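Local coordinates for extracellular solute-binding protein family 5 (PDB 4ONY) that probably binds peptides or related solutes in the periplasm and hands them to an ABC transporter for uptake, at residues P190-K194 and H195-R199; A526-E529 and A530-A534; R545-D548 and R549-S553; S583-L587 and P588-H592. One frame throughout, in Å; residues are numbered along the deposited sequence.

Contact 1 (P190-K194 and H195-R199); sequences PVLPK and HAINR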
loop_
_atom_site.group_PDB
_atom_site.type_symbol
_atom_site.label_atom_id
_atom_site.label_comp_id
_atom_site.label_asym_id
_atom_site.label_seq_id
_atom_site.Cartn_x
_atom_site.Cartn_y
_atom_site.Cartn_z
ATOM N N PRO A 190 11.686 -7.443 13.371
ATOM C CA PRO A 190 12.086 -6.770 14.602
ATOM C C PRO A 190 13.383 -7.288 15.162
ATOM O O PRO A 190 13.960 -8.258 14.624
ATOM C CB PRO A 190 10.944 -7.120 15.535
ATOM C CG PRO A 190 10.610 -8.529 15.131
ATOM C CD PRO A 190 10.696 -8.496 13.626
ATOM N N VAL A 191 13.860 -6.620 16.218
ATOM C CA VAL A 191 14.762 -7.229 17.147
ATOM C C VAL A 191 14.024 -7.300 18.486
ATOM O O VAL A 191 13.488 -6.299 18.969
ATOM C CB VAL A 191 16.112 -6.464 17.253
ATOM C CG1 VAL A 191 17.067 -7.208 18.176
ATOM C CG2 VAL A 191 16.746 -6.326 15.891
ATOM N N LEU A 192 14.045 -8.500 19.071
ATOM C CA LEU A 192 13.373 -8.869 20.313
ATOM C C LEU A 192 14.374 -9.070 21.468
ATOM O O LEU A 192 15.505 -9.508 21.248
ATOM C CB LEU A 192 12.624 -10.193 20.137
ATOM C CG LEU A 192 11.608 -10.231 19.002
ATOM C CD1 LEU A 192 10.867 -11.552 18.931
ATOM C CD2 LEU A 192 10.579 -9.093 19.129
ATOM N N PRO A 193 13.962 -8.756 22.701
ATOM C CA PRO A 193 14.829 -8.876 23.882
ATOM C C PRO A 193 14.845 -10.267 24.522
ATOM O O PRO A 193 13.876 -10.637 25.208
ATOM C CB PRO A 193 14.214 -7.879 24.860
ATOM C CG PRO A 193 12.774 -7.840 24.499
ATOM C CD PRO A 193 12.701 -8.086 23.019
ATOM N N LYS A 194 15.933 -11.016 24.323
ATOM C CA LYS A 194 16.081 -12.341 24.913
ATOM C C LYS A 194 15.852 -12.306 26.410
ATOM O O LYS A 194 15.147 -13.174 26.938
ATOM C CB LYS A 194 17.478 -12.887 24.680
ATOM C CG LYS A 194 17.637 -14.342 25.096
ATOM C CD LYS A 194 19.012 -14.858 24.737
ATOM C CE LYS A 194 19.138 -16.329 25.043
ATOM N NZ LYS A 194 20.534 -16.771 24.734
ATOM N N HIS A 195 16.404 -11.301 27.085
ATOM C CA HIS A 195 16.343 -11.263 28.545
ATOM C C HIS A 195 14.941 -11.012 29.059
ATOM O O HIS A 195 14.665 -11.363 30.180
ATOM C CB HIS A 195 17.245 -10.186 29.132
ATOM C CG HIS A 195 16.689 -8.799 28.987
ATOM N ND1 HIS A 195 16.793 -8.080 27.815
ATOM C CD2 HIS A 195 16.029 -8.004 29.864
ATOM C CE1 HIS A 195 16.210 -6.905 27.981
ATOM N NE2 HIS A 195 15.760 -6.827 29.221
ATOM N N ALA A 196 14.068 -10.432 28.265
ATOM C CA ALA A 196 12.753 -10.039 28.752
ATOM C C ALA A 196 11.602 -10.928 28.300
ATOM O O ALA A 196 10.460 -10.609 28.603
ATOM C CB ALA A 196 12.457 -8.616 28.316
ATOM N N ILE A 197 11.861 -11.953 27.493
ATOM C CA ILE A 197 10.790 -12.761 26.940
ATOM C C ILE A 197 10.825 -14.152 27.595
ATOM O O ILE A 197 11.854 -14.806 27.626
ATOM C CB ILE A 197 10.908 -12.848 25.414
ATOM C CG1 ILE A 197 10.385 -11.565 24.800
ATOM C CG2 ILE A 197 10.101 -14.012 24.859
ATOM C CD1 ILE A 197 10.789 -11.347 23.365
ATOM N N ASN A 198 9.687 -14.588 28.082
ATOM C CA ASN A 198 9.508 -15.987 28.536
ATOM C C ASN A 198 9.134 -16.772 27.313
ATOM O O ASN A 198 8.047 -16.631 26.788
ATOM C CB ASN A 198 8.394 -16.114 29.586
ATOM C CG ASN A 198 8.152 -17.557 30.043
ATOM O OD1 ASN A 198 8.307 -18.527 29.304
ATOM N ND2 ASN A 198 7.767 -17.694 31.292
ATOM N N ARG A 199 10.039 -17.621 26.890
ATOM C CA ARG A 199 9.860 -18.372 25.687
ATOM C C ARG A 199 8.652 -19.300 25.704
ATOM O O ARG A 199 8.023 -19.533 24.664
ATOM C CB ARG A 199 11.122 -19.171 25.420
ATOM C CG ARG A 199 11.203 -19.642 23.993
ATOM C CD ARG A 199 12.525 -20.317 23.729
ATOM N NE ARG A 199 12.476 -20.872 22.379
ATOM C CZ ARG A 199 13.383 -20.647 21.431
ATOM N NH1 ARG A 199 14.482 -19.952 21.692
ATOM N NH2 ARG A 199 13.204 -21.181 20.225
HETATM O O HOH W 1 13.949 -15.499 26.252
#
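I197 folds back over P193 at the close of a type I beta turn, and its side chain can be followed atom by atom. I197 CB stands 3.7 Å from P193 O. CG1 lies anti to the carbonyl carbon (chi1 -78°), which keeps it alongside the same oxygen, and carries CD1 across the proline ring at about a right angle. There I197 CD1 meets P193 CD at 3.8 Å and also L192 CB at 3.9 Å. The bond from A196 N to P193 O, 3.1 Å, closes the turn, and the helical-range backbone angles of K194 and H195 at its two corners make it type I; the N-H stands well above the carbonyl plane instead of pointing at a lone pair. The methyl CB of A196 rests 3.9 Å from P193 CG. A water donates both its hydrogens, one to K194 O and one to I197 O, bridging a corner of the turn to the residue just after it. The turn lies in the loop between helix 181-187 and strand 216-222. K194 reaches a salt bridge with D134, and R199 binds D141 and E145, which pins the loop to helix 133-146, while H195 bonds D127 and its ring meets W125.

Contact 2 (A526-E529 and A530-A534); sequences AMIE and ALLAA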
loop_
_atom_site.group_PDB
_atom_site.type_symbol
_atom_site.label_atom_id
_atom_site.label_comp_id
_atom_site.label_asym_id
_atom_site.label_seq_id
_atom_site.Cartn_x
_atom_site.Cartn_y
_atom_site.Cartn_z
ATOM N N ALA A 526 6.746 -11.798 -18.864
ATOM C CA ALA A 526 8.076 -11.269 -19.219
ATOM C C ALA A 526 8.367 -9.893 -18.577
ATOM O O ALA A 526 9.504 -9.626 -18.170
ATOM C CB ALA A 526 8.232 -11.166 -20.728
ATOM N N MET A 527 7.359 -9.022 -18.470
ATOM C CA MET A 527 7.586 -7.719 -17.819
ATOM C C MET A 527 7.795 -7.868 -16.300
ATOM O O MET A 527 8.560 -7.138 -15.721
ATOM C CB MET A 527 6.446 -6.731 -18.126
ATOM C CG MET A 527 6.312 -6.352 -19.609
ATOM S SD MET A 527 7.818 -5.949 -20.535
ATOM C CE MET A 527 8.246 -7.529 -21.231
ATOM N N ILE A 528 7.119 -8.838 -15.677
ATOM C CA ILE A 528 7.336 -9.131 -14.257
ATOM C C ILE A 528 8.795 -9.645 -14.076
ATOM O O ILE A 528 9.522 -9.200 -13.141
ATOM C CB ILE A 528 6.328 -10.138 -13.687
ATOM C CG1 ILE A 528 4.921 -9.545 -13.697
ATOM C CG2 ILE A 528 6.697 -10.552 -12.241
ATOM C CD1 ILE A 528 3.825 -10.582 -13.427
ATOM N N GLU A 529 9.219 -10.533 -14.956
ATOM C CA GLU A 529 10.618 -10.996 -14.898
ATOM C C GLU A 529 11.586 -9.823 -15.007
ATOM O O GLU A 529 12.545 -9.754 -14.270
ATOM C CB GLU A 529 10.928 -12.025 -15.982
ATOM C CG GLU A 529 10.167 -13.319 -15.801
ATOM C CD GLU A 529 10.195 -14.217 -17.014
ATOM O OE1 GLU A 529 11.206 -14.120 -17.791
ATOM O OE2 GLU A 529 9.227 -15.020 -17.140
ATOM N N ALA A 530 11.312 -8.910 -15.944
ATOM C CA ALA A 530 12.184 -7.788 -16.173
ATOM C C ALA A 530 12.226 -6.865 -14.965
ATOM O O ALA A 530 13.286 -6.420 -14.591
ATOM C CB ALA A 530 11.740 -7.011 -17.401
ATOM N N LEU A 531 11.087 -6.581 -14.334
ATOM C CA LEU A 531 11.132 -5.681 -13.169
ATOM C C LEU A 531 11.844 -6.339 -11.999
ATOM O O LEU A 531 12.552 -5.667 -11.238
ATOM C CB LEU A 531 9.765 -5.090 -12.781
ATOM C CG LEU A 531 8.725 -6.014 -12.159
ATOM C CD1 LEU A 531 8.851 -6.050 -10.650
ATOM C CD2 LEU A 531 7.332 -5.611 -12.522
ATOM N N LEU A 532 11.748 -7.641 -11.894
ATOM C CA LEU A 532 12.496 -8.355 -10.884
ATOM C C LEU A 532 13.999 -8.460 -11.197
ATOM O O LEU A 532 14.767 -8.516 -10.293
ATOM C CB LEU A 532 11.904 -9.739 -10.651
ATOM C CG LEU A 532 10.501 -9.767 -10.055
ATOM C CD1 LEU A 532 9.902 -11.169 -10.092
ATOM C CD2 LEU A 532 10.565 -9.300 -8.610
ATOM N N ALA A 533 14.386 -8.507 -12.467
ATOM C CA ALA A 533 15.801 -8.582 -12.865
ATOM C C ALA A 533 16.492 -7.228 -12.746
ATOM O O ALA A 533 17.693 -7.178 -12.657
ATOM C CB ALA A 533 15.931 -9.117 -14.311
ATOM N N ALA A 534 15.738 -6.142 -12.715
ATOM C CA ALA A 534 16.293 -4.785 -12.774
ATOM C C ALA A 534 17.172 -4.531 -11.567
ATOM O O ALA A 534 16.795 -4.854 -10.474
ATOM C CB ALA A 534 15.191 -3.741 -12.812
#
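I528 lies side by side with L532, one turn further along an alpha-helix, and overlaps it through the methyl branches: CG2 of I528 meets CD1 of L532 at 3.9 Å. Both side chains point the same way, forming an i, i+4 ridge on helix 522-533. In I528 the CG2 branch sits anti to the backbone N while CG1 takes the place beside that nitrogen (chi1 -65°), and this turns CG2 to the leucine. L532 brings its CG to 3.3 Å from I528 O, so the branch lies close along the carbonyl that accepts its own N-H.

The helical identification rests on four successive i to i+4 bonds, A530 N to A526 O, L531 N to M527 O, L532 N to I528 O and A533 N to E529 O, all 2.9 to 3.0 Å. The last is the most bent, with 140° at the hydrogen, at the point where the helix is ending. Beyond it A534 is the first residue to leave helical angles.

The helix presents different sides to different neighbours. I528 and L532 both lie against W500 of helix 499-503, whereas M527 and L531 face helix 537-553 and M527 also touches helix 370-376. L531 is set apart by its first torsion: CG stands between the backbone N and the carbonyl carbon (chi1 71°), which swings the branch back along the preceding turn. There L531 CG comes within 3.4 Å of I528 O, and L531 CD2 lies 3.9 Å from I528 CA.

Contact 3 (R545-D548 and R549-S553); sequences RALD and RVLIS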
loop_
_atom_site.group_PDB
_atom_site.type_symbol
_atom_site.label_atom_id
_atom_site.label_comp_id
_atom_site.label_asym_id
_atom_site.label_seq_id
_atom_site.Cartn_x
_atom_site.Cartn_y
_atom_site.Cartn_z
ATOM N N ARG A 545 6.775 0.431 -16.091
ATOM C CA ARG A 545 5.950 1.131 -17.075
ATOM C C ARG A 545 5.509 0.161 -18.206
ATOM O O ARG A 545 4.357 0.214 -18.663
ATOM C CB ARG A 545 6.696 2.326 -17.636
ATOM C CG ARG A 545 6.804 3.479 -16.629
ATOM C CD ARG A 545 7.503 4.676 -17.278
ATOM N NE ARG A 545 7.663 5.779 -16.343
ATOM C CZ ARG A 545 8.546 6.746 -16.478
ATOM N NH1 ARG A 545 9.300 6.857 -17.551
ATOM N NH2 ARG A 545 8.615 7.669 -15.554
ATOM N N ALA A 546 6.419 -0.709 -18.637
ATOM C CA ALA A 546 6.092 -1.647 -19.694
ATOM C C ALA A 546 5.004 -2.608 -19.224
ATOM O O ALA A 546 4.068 -2.874 -19.978
ATOM C CB ALA A 546 7.339 -2.409 -20.146
ATOM N N LEU A 547 5.082 -3.068 -17.960
ATOM C CA LEU A 547 4.023 -3.895 -17.372
ATOM C C LEU A 547 2.706 -3.124 -17.411
ATOM O O LEU A 547 1.690 -3.640 -17.872
ATOM C CB LEU A 547 4.353 -4.352 -15.939
ATOM C CG LEU A 547 3.282 -5.213 -15.222
ATOM C CD1 LEU A 547 2.906 -6.465 -16.005
ATOM C CD2 LEU A 547 3.749 -5.653 -13.850
ATOM N N ASP A 548 2.742 -1.867 -16.964
ATOM C CA ASP A 548 1.558 -1.017 -16.971
ATOM C C ASP A 548 0.927 -0.969 -18.367
ATOM O O ASP A 548 -0.298 -1.127 -18.524
ATOM C CB ASP A 548 1.917 0.392 -16.455
ATOM C CG ASP A 548 0.705 1.242 -16.146
ATOM O OD1 ASP A 548 -0.226 0.728 -15.527
ATOM O OD2 ASP A 548 0.727 2.457 -16.426
ATOM N N ARG A 549 1.763 -0.806 -19.380
ATOM C CA ARG A 549 1.292 -0.655 -20.768
ATOM C C ARG A 549 0.576 -1.916 -21.236
ATOM O O ARG A 549 -0.470 -1.848 -21.875
ATOM C CB ARG A 549 2.415 -0.329 -21.736
ATOM C CG ARG A 549 3.058 1.035 -21.529
ATOM C CD ARG A 549 4.096 1.364 -22.597
ATOM N NE ARG A 549 5.021 2.375 -22.095
ATOM C CZ ARG A 549 4.787 3.689 -22.077
ATOM N NH1 ARG A 549 3.679 4.230 -22.603
ATOM N NH2 ARG A 549 5.670 4.460 -21.477
ATOM N N VAL A 550 1.131 -3.063 -20.862
ATOM C CA VAL A 550 0.523 -4.322 -21.254
ATOM C C VAL A 550 -0.833 -4.545 -20.568
ATOM O O VAL A 550 -1.796 -5.039 -21.206
ATOM C CB VAL A 550 1.462 -5.515 -20.960
ATOM C CG1 VAL A 550 0.741 -6.827 -21.272
ATOM C CG2 VAL A 550 2.777 -5.388 -21.738
ATOM N N LEU A 551 -0.897 -4.197 -19.278
ATOM C CA LEU A 551 -2.077 -4.401 -18.502
ATOM C C LEU A 551 -3.226 -3.484 -18.945
ATOM O O LEU A 551 -4.373 -3.937 -19.109
ATOM C CB LEU A 551 -1.780 -4.209 -17.007
ATOM C CG LEU A 551 -0.869 -5.202 -16.328
ATOM C CD1 LEU A 551 -0.560 -4.765 -14.894
ATOM C CD2 LEU A 551 -1.478 -6.610 -16.305
ATOM N N ILE A 552 -2.908 -2.222 -19.181
ATOM C CA ILE A 552 -3.873 -1.276 -19.738
ATOM C C ILE A 552 -4.393 -1.771 -21.103
ATOM O O ILE A 552 -5.595 -1.659 -21.393
ATOM C CB ILE A 552 -3.268 0.114 -19.923
ATOM C CG1 ILE A 552 -2.994 0.761 -18.561
ATOM C CG2 ILE A 552 -4.213 1.019 -20.745
ATOM C CD1 ILE A 552 -1.999 1.920 -18.627
ATOM N N SER A 553 -3.479 -2.306 -21.928
ATOM C CA SER A 553 -3.788 -2.727 -23.295
ATOM C C SER A 553 -4.631 -4.001 -23.344
ATOM O O SER A 553 -5.195 -4.326 -24.375
ATOM C CB SER A 553 -2.522 -2.916 -24.111
ATOM O OG SER A 553 -1.824 -1.690 -24.270
#
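D548 and I552 meet one turn apart, with the carboxylate lying against an apolar branch: D548 OD2 is 3.5 Å from I552 CD1, and that pair makes no polar bond. The carboxylate finds its partners outside the segments. OD2 is bonded to the hydroxyls of S354 and S363 and OD1 to the backbone N-H of F355, so three bonds hold this buried group, which is consistent with its remaining ionised. D548 CG lies anti to its own nitrogen (chi1 -167°), and this directs the carboxylate to the loop that carries S354, F355 and S363.

The main-chain groups are paired within helix 537-553, an alpha-helix that precedes strand 557-562 of the six-stranded mixed sheet. R549 N, V550 N, L551 N and I552 N bond to the carbonyls of R545, A546, L547 and D548 in turn. The bond from I552 N to D548 O, 2.9 Å and 174° at the hydrogen, is nearly straight.

R549 O accepts twice. S553 N reaches R549 O at 3.0 Å and S553 OG at 2.8 Å, the two arriving from opposite faces of the carbonyl plane, and OG is also bonded to R384 N. The R549 guanidinium forms a salt bridge through NE with E372, and NH1 bonds to V387 O and R366 O; R545 NH2 goes to Q360 O. Over the apolar side L547 CG meets L551 CD1 at 3.9 Å, and L551 CG lies 3.4 Å from L547 O, the carbonyl that accepts L551 N.

Contact 4 (S583-L587 and P588-H592); sequences SGYQL and PAWWH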
loop_
_atom_site.group_PDB
_atom_site.type_symbol
_atom_site.label_atom_id
_atom_site.label_comp_id
_atom_site.label_asym_id
_atom_site.label_seq_id
_atom_site.Cartn_x
_atom_site.Cartn_y
_atom_site.Cartn_z
ATOM N N SER A 583 6.189 9.881 0.309
ATOM C CA SER A 583 5.135 8.995 0.814
ATOM C C SER A 583 3.910 9.713 1.365
ATOM O O SER A 583 2.958 9.068 1.766
ATOM C CB SER A 583 5.650 8.038 1.865
ATOM O OG SER A 583 6.632 7.147 1.369
ATOM N N GLY A 584 3.908 11.038 1.356
ATOM C CA GLY A 584 2.774 11.776 1.857
ATOM C C GLY A 584 3.028 12.179 3.302
ATOM O O GLY A 584 4.168 12.116 3.769
ATOM N N TYR A 585 1.994 12.629 4.005
ATOM C CA TYR A 585 2.201 13.170 5.351
ATOM C C TYR A 585 2.786 12.071 6.246
ATOM O O TYR A 585 2.463 10.898 6.078
ATOM C CB TYR A 585 0.892 13.773 5.957
ATOM C CG TYR A 585 -0.185 12.698 6.218
ATOM C CD1 TYR A 585 -0.187 11.963 7.385
ATOM C CD2 TYR A 585 -1.139 12.427 5.260
ATOM C CE1 TYR A 585 -1.125 10.947 7.598
ATOM C CE2 TYR A 585 -2.095 11.441 5.438
ATOM C CZ TYR A 585 -2.073 10.683 6.602
ATOM O OH TYR A 585 -3.003 9.711 6.792
ATOM N N GLN A 586 3.571 12.468 7.248
ATOM C CA GLN A 586 4.203 11.526 8.159
ATOM C C GLN A 586 3.974 11.963 9.614
ATOM O O GLN A 586 4.656 12.842 10.123
ATOM C CB GLN A 586 5.701 11.512 7.867
ATOM C CG GLN A 586 6.068 11.054 6.496
ATOM C CD GLN A 586 5.682 9.635 6.293
ATOM O OE1 GLN A 586 6.012 8.783 7.108
ATOM N NE2 GLN A 586 4.962 9.354 5.206
ATOM N N LEU A 587 2.980 11.355 10.252
ATOM C CA LEU A 587 2.604 11.702 11.609
ATOM C C LEU A 587 3.750 11.689 12.598
ATOM O O LEU A 587 3.766 12.515 13.526
ATOM C CB LEU A 587 1.496 10.786 12.130
ATOM C CG LEU A 587 0.166 10.855 11.400
ATOM C CD1 LEU A 587 -0.864 10.060 12.180
ATOM C CD2 LEU A 587 -0.293 12.319 11.249
ATOM N N PRO A 588 4.715 10.734 12.456
ATOM C CA PRO A 588 5.823 10.714 13.407
ATOM C C PRO A 588 6.716 11.976 13.382
ATOM O O PRO A 588 7.501 12.159 14.295
ATOM C CB PRO A 588 6.645 9.490 12.975
ATOM C CG PRO A 588 5.655 8.598 12.328
ATOM C CD PRO A 588 4.688 9.520 11.624
ATOM N N ALA A 589 6.622 12.792 12.325
ATOM C CA ALA A 589 7.324 14.050 12.258
ATOM C C ALA A 589 6.475 15.242 12.744
ATOM O O ALA A 589 6.960 16.400 12.777
ATOM C CB ALA A 589 7.764 14.273 10.835
ATOM N N TRP A 590 5.218 14.996 13.129
ATOM C CA TRP A 590 4.368 16.083 13.624
ATOM C C TRP A 590 4.715 16.382 15.102
ATOM O O TRP A 590 5.442 15.591 15.768
ATOM C CB TRP A 590 2.872 15.723 13.448
ATOM C CG TRP A 590 2.468 15.669 11.973
ATOM C CD1 TRP A 590 3.290 15.448 10.920
ATOM C CD2 TRP A 590 1.161 15.843 11.433
ATOM N NE1 TRP A 590 2.578 15.451 9.747
ATOM C CE2 TRP A 590 1.265 15.691 10.034
ATOM C CE3 TRP A 590 -0.093 16.089 11.991
ATOM C CZ2 TRP A 590 0.176 15.817 9.190
ATOM C CZ3 TRP A 590 -1.193 16.181 11.155
ATOM C CH2 TRP A 590 -1.050 16.066 9.769
ATOM N N TRP A 591 4.197 17.491 15.599
ATOM C CA TRP A 591 4.471 17.948 16.972
ATOM C C TRP A 591 3.309 18.745 17.540
ATOM O O TRP A 591 2.308 19.040 16.854
ATOM C CB TRP A 591 5.796 18.747 17.044
ATOM C CG TRP A 591 5.809 20.066 16.327
ATOM C CD1 TRP A 591 5.382 21.259 16.822
ATOM C CD2 TRP A 591 6.250 20.328 14.998
ATOM N NE1 TRP A 591 5.538 22.243 15.904
ATOM C CE2 TRP A 591 6.069 21.705 14.762
ATOM C CE3 TRP A 591 6.769 19.538 13.974
ATOM C CZ2 TRP A 591 6.432 22.319 13.550
ATOM C CZ3 TRP A 591 7.114 20.153 12.749
ATOM C CH2 TRP A 591 6.940 21.518 12.558
ATOM N N HIS A 592 3.421 19.048 18.822
ATOM C CA HIS A 592 2.450 19.842 19.524
ATOM C C HIS A 592 3.006 21.244 19.626
ATOM O O HIS A 592 4.191 21.414 19.923
ATOM C CB HIS A 592 2.223 19.243 20.903
ATOM C CG HIS A 592 0.981 19.726 21.569
ATOM N ND1 HIS A 592 0.817 21.024 22.004
ATOM C CD2 HIS A 592 -0.162 19.083 21.875
ATOM C CE1 HIS A 592 -0.365 21.151 22.579
ATOM N NE2 HIS A 592 -0.978 19.988 22.512
HETATM O O HOH W 2 4.234 15.432 7.346
#
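In the short 3-10 turn just ahead of strand 591-592, a methyl of L587 lies over the indole of W590. L587 CD2 stands 3.7 Å from the centroid of the six-membered ring of W590, only 7° off the ring normal, so this is a CH-pi contact over the face. CG of W590 is anti to the carbonyl carbon (chi1 -68°), which lays the indole back over the residues before it. Beyond the benzo end, and on the same side of the ring plane as L587 CD2, Y585 CB comes obliquely to 3.9 Å from W590 CZ2.

Two overlapping i to i+3 bonds define the 3-10 turn: A589 N to Q586 O at 3.0 Å and W590 N to L587 O at 2.9 Å. In both the N-H approaches from above the carbonyl plane, away from the lone pairs. P588 sits inside this turn, with its CD only 3.5 Å from L587 CB, tighter than usual carbon packing and set by the prolyl link itself.

The polar edge of the indole is held through water. One water lies in the ring plane and accepts from W590 NE1 at 2.9 Å and from Q586 N, tying the tryptophan to the backbone entering the turn. The Q586 amide turns back to the loop, NE2 donating to G584 O at 3.2 Å. Strand 591-592 pairs antiparallel with strand 574-575, W591 bonding E575 through the backbone. Around the turn the W590 ring meets H576 and packs on V568, while Y585 meets the ring of F302.

The four contacts follow one another along the chain, and none nests in or crosses another. Contact 1 comes first, closing a tight turn beside helix 133-146. Contacts 2 and 3 close no loop, each being a stretch of one helix; together they tie helix 522-533 to helix 537-553, which runs in roughly the opposite direction: M527 SD is 3.6 Å from A546 CB, and L531 CD2 is 3.8 Å from L547 CD2. Contact 4, near the C terminus, closes the turn leading into strand 591-592. Its centre lies about 34 Å from the centres of both helical contacts, on the opposite side of the chain's centre, and about 30 Å from that of contact 1.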